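Local coordinates for protein ribosome-associated factor Y (Coxiella burnetii, PDB 3TQM) that probably binds ribosomes and takes part in their hibernation, associating with 100S particles, which are dimers of 70S ribosomes, as a short HPF-type member of the HPF/YfiA family, at residues R17-T20 with E21-H25. Numbering follows the deposited sequence.
Sequences RELT and EKKLH
The Lys23 chain crosses Leu19, one turn earlier in helix 14-24, at a slant. Its CB sits 3.6 Å from Leu19 O. CG stays close to the same carbonyl oxygen. CD then reaches Leu19 CD1 at 4.0 Å, and CE faces both leucine methyls, about equally far from each. The extended chain brings NZ to the methyl end, 3.7 Å from Leu19 CD1. This is a van der Waals contact that does nothing for the charge, which is met by a salt bridge to Asp75 of helix 70-89.

The other methyl, Leu19 CD2, meets Lys22 CE at 3.7 Å. Lys22 CG takes the cramped place between its own N and carbonyl carbon (chi1 80°), near Leu19 O. Each methyl thus has a lysine chain against it, both coming from the next turn.

On another side of the helix, Glu21 CG packs 3.3 Å from Arg17 O. Its OE2 stands 4.2 Å from Arg17 NE, well out of the guanidinium plane. This is charge proximity without a salt bridge.

Thr20 CG2 and Leu24 CD1 lie side by side, 4.1 Å apart. Thr20 OG1 is hydrogen-bonded to Leu16 O.

Four i to i+4 bonds join residues 17-20 to 21-24; the straightest is Lys22 N to Glu18 O, at 167°. The helix is thus amphipathic: Thr20 and Leu24 pack on strands 2-8 and 36-44 and on helix 70-89, while lysine methylenes and helix 70-89 cover Leu19.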
ATOM      1  N   ARG A  17      -5.129  -6.626   8.297  1.00 23.64           N
ATOM      2  CA  ARG A  17      -4.981  -5.237   8.692  1.00 23.72           C
ATOM      3  C   ARG A  17      -3.670  -5.026   9.436  1.00 24.71           C
ATOM      4  O   ARG A  17      -2.957  -4.052   9.193  1.00 21.91           O
ATOM      5  CB  ARG A  17      -6.150  -4.812   9.572  1.00 24.39           C
ATOM      6  CG  ARG A  17      -6.123  -3.344   9.925  1.00 25.34           C
ATOM      7  CD  ARG A  17      -7.428  -2.903  10.538  1.00 28.47           C
ATOM      8  NE  ARG A  17      -7.494  -1.451  10.602  1.00 36.64           N
ATOM      9  CZ  ARG A  17      -7.938  -0.683   9.613  1.00 41.85           C
ATOM     10  NH1 ARG A  17      -8.365  -1.232   8.484  1.00 42.95           N
ATOM     11  NH2 ARG A  17      -7.959   0.635   9.751  1.00 46.94           N
ATOM     12  N   GLU A  18      -3.362  -5.941  10.347  1.00 26.02           N
ATOM     13  CA  GLU A  18      -2.125  -5.871  11.111  1.00 27.19           C
ATOM     14  C   GLU A  18      -0.922  -6.084  10.203  1.00 26.12           C
ATOM     15  O   GLU A  18       0.056  -5.340  10.268  1.00 26.93           O
ATOM     16  CB  GLU A  18      -2.120  -6.905  12.236  1.00 29.37           C
ATOM     17  CG  GLU A  18      -0.812  -6.964  13.005  1.00 33.17           C
ATOM     18  CD  GLU A  18      -0.847  -7.968  14.138  1.00 38.28           C
ATOM     19  OE1 GLU A  18      -1.539  -8.999  14.001  1.00 39.71           O
ATOM     20  OE2 GLU A  18      -0.188  -7.721  15.170  1.00 41.15           O
ATOM     21  N   LEU A  19      -1.007  -7.106   9.357  1.00 23.18           N
ATOM     22  CA  LEU A  19       0.058  -7.420   8.411  1.00 22.03           C
ATOM     23  C   LEU A  19       0.414  -6.218   7.540  1.00 24.12           C
ATOM     24  O   LEU A  19       1.589  -5.904   7.346  1.00 25.28           O
ATOM     25  CB  LEU A  19      -0.353  -8.599   7.529  1.00 20.74           C
ATOM     26  CG  LEU A  19       0.670  -9.150   6.527  1.00 21.47           C
ATOM     27  CD1 LEU A  19       0.686  -8.363   5.218  1.00 18.97           C
ATOM     28  CD2 LEU A  19       2.060  -9.212   7.148  1.00 22.78           C
ATOM     29  N   THR A  20      -0.604  -5.543   7.016  1.00 22.96           N
ATOM     30  CA  THR A  20      -0.381  -4.407   6.132  1.00 20.91           C
ATOM     31  C   THR A  20       0.226  -3.240   6.898  1.00 22.55           C
ATOM     32  O   THR A  20       1.085  -2.528   6.383  1.00 20.50           O
ATOM     33  CB  THR A  20      -1.686  -3.953   5.452  1.00 18.21           C
ATOM     34  OG1 THR A  20      -2.241  -5.044   4.706  1.00 18.92           O
ATOM     35  CG2 THR A  20      -1.411  -2.792   4.512  1.00 13.11           C
ATOM     36  N   GLU A  21      -0.229  -3.049   8.131  1.00 26.52           N
ATOM     37  CA  GLU A  21       0.295  -1.993   8.990  1.00 29.28           C
ATOM     38  C   GLU A  21       1.795  -2.136   9.219  1.00 27.30           C
ATOM     39  O   GLU A  21       2.554  -1.195   8.994  1.00 28.57           O
ATOM     40  CB  GLU A  21      -0.428  -1.983  10.337  1.00 33.97           C
ATOM     41  CG  GLU A  21      -1.728  -1.204  10.346  1.00 35.67           C
ATOM     42  CD  GLU A  21      -2.393  -1.208  11.709  1.00 39.43           C
ATOM     43  OE1 GLU A  21      -1.795  -1.749  12.664  1.00 41.97           O
ATOM     44  OE2 GLU A  21      -3.515  -0.673  11.824  1.00 40.52           O
ATOM     45  N   LYS A  22       2.218  -3.314   9.665  1.00 25.88           N
ATOM     46  CA  LYS A  22       3.612  -3.527  10.033  1.00 30.65           C
ATOM     47  C   LYS A  22       4.550  -3.452   8.831  1.00 33.12           C
ATOM     48  O   LYS A  22       5.708  -3.059   8.966  1.00 36.76           O
ATOM     49  CB  LYS A  22       3.793  -4.857  10.769  1.00 32.81           C
ATOM     50  CG  LYS A  22       3.848  -6.070   9.868  1.00 33.35           C
ATOM     51  CD  LYS A  22       4.382  -7.273  10.624  1.00 38.09           C
ATOM     52  CE  LYS A  22       4.596  -8.455   9.693  1.00 40.19           C
ATOM     53  NZ  LYS A  22       5.253  -9.599  10.382  1.00 43.50           N
ATOM     54  N   LYS A  23       4.049  -3.822   7.657  1.00 30.17           N
ATOM     55  CA  LYS A  23       4.856  -3.743   6.443  1.00 30.46           C
ATOM     56  C   LYS A  23       5.037  -2.301   5.975  1.00 28.45           C
ATOM     57  O   LYS A  23       6.089  -1.939   5.451  1.00 24.82           O
ATOM     58  CB  LYS A  23       4.256  -4.595   5.326  1.00 31.18           C
ATOM     59  CG  LYS A  23       4.730  -6.032   5.338  1.00 35.32           C
ATOM     60  CD  LYS A  23       4.214  -6.785   4.124  1.00 37.98           C
ATOM     61  CE  LYS A  23       4.704  -8.221   4.121  1.00 42.63           C
ATOM     62  NZ  LYS A  23       3.817  -9.090   3.294  1.00 44.45           N
ATOM     63  N   LEU A  24       4.008  -1.484   6.160  1.00 29.58           N
ATOM     64  CA  LEU A  24       4.087  -0.076   5.801  1.00 29.87           C
ATOM     65  C   LEU A  24       5.048   0.650   6.725  1.00 36.01           C
ATOM     66  O   LEU A  24       5.741   1.577   6.314  1.00 38.83           O
ATOM     67  CB  LEU A  24       2.705   0.573   5.861  1.00 27.13           C
ATOM     68  CG  LEU A  24       1.780   0.311   4.677  1.00 22.86           C
ATOM     69  CD1 LEU A  24       0.395   0.843   4.974  1.00 23.91           C
ATOM     70  CD2 LEU A  24       2.345   0.949   3.422  1.00 20.87           C
ATOM     71  N   HIS A  25       5.083   0.221   7.981  1.00 37.36           N
ATOM     72  CA  HIS A  25       5.976   0.821   8.965  1.00 40.02           C
ATOM     73  C   HIS A  25       7.426   0.406   8.732  1.00 37.45           C
ATOM     74  O   HIS A  25       8.335   0.890   9.408  1.00 39.72           O
ATOM     75  CB  HIS A  25       5.535   0.451  10.384  1.00 43.81           C
ATOM     76  CG  HIS A  25       4.243   1.083  10.796  1.00 46.41           C
ATOM     77  ND1 HIS A  25       3.944   2.403  10.535  1.00 46.09           N
ATOM     78  CD2 HIS A  25       3.169   0.576  11.448  1.00 47.56           C
ATOM     79  CE1 HIS A  25       2.743   2.683  11.010  1.00 45.73           C
ATOM     80  NE2 HIS A  25       2.251   1.592  11.569  1.00 46.86           N
TER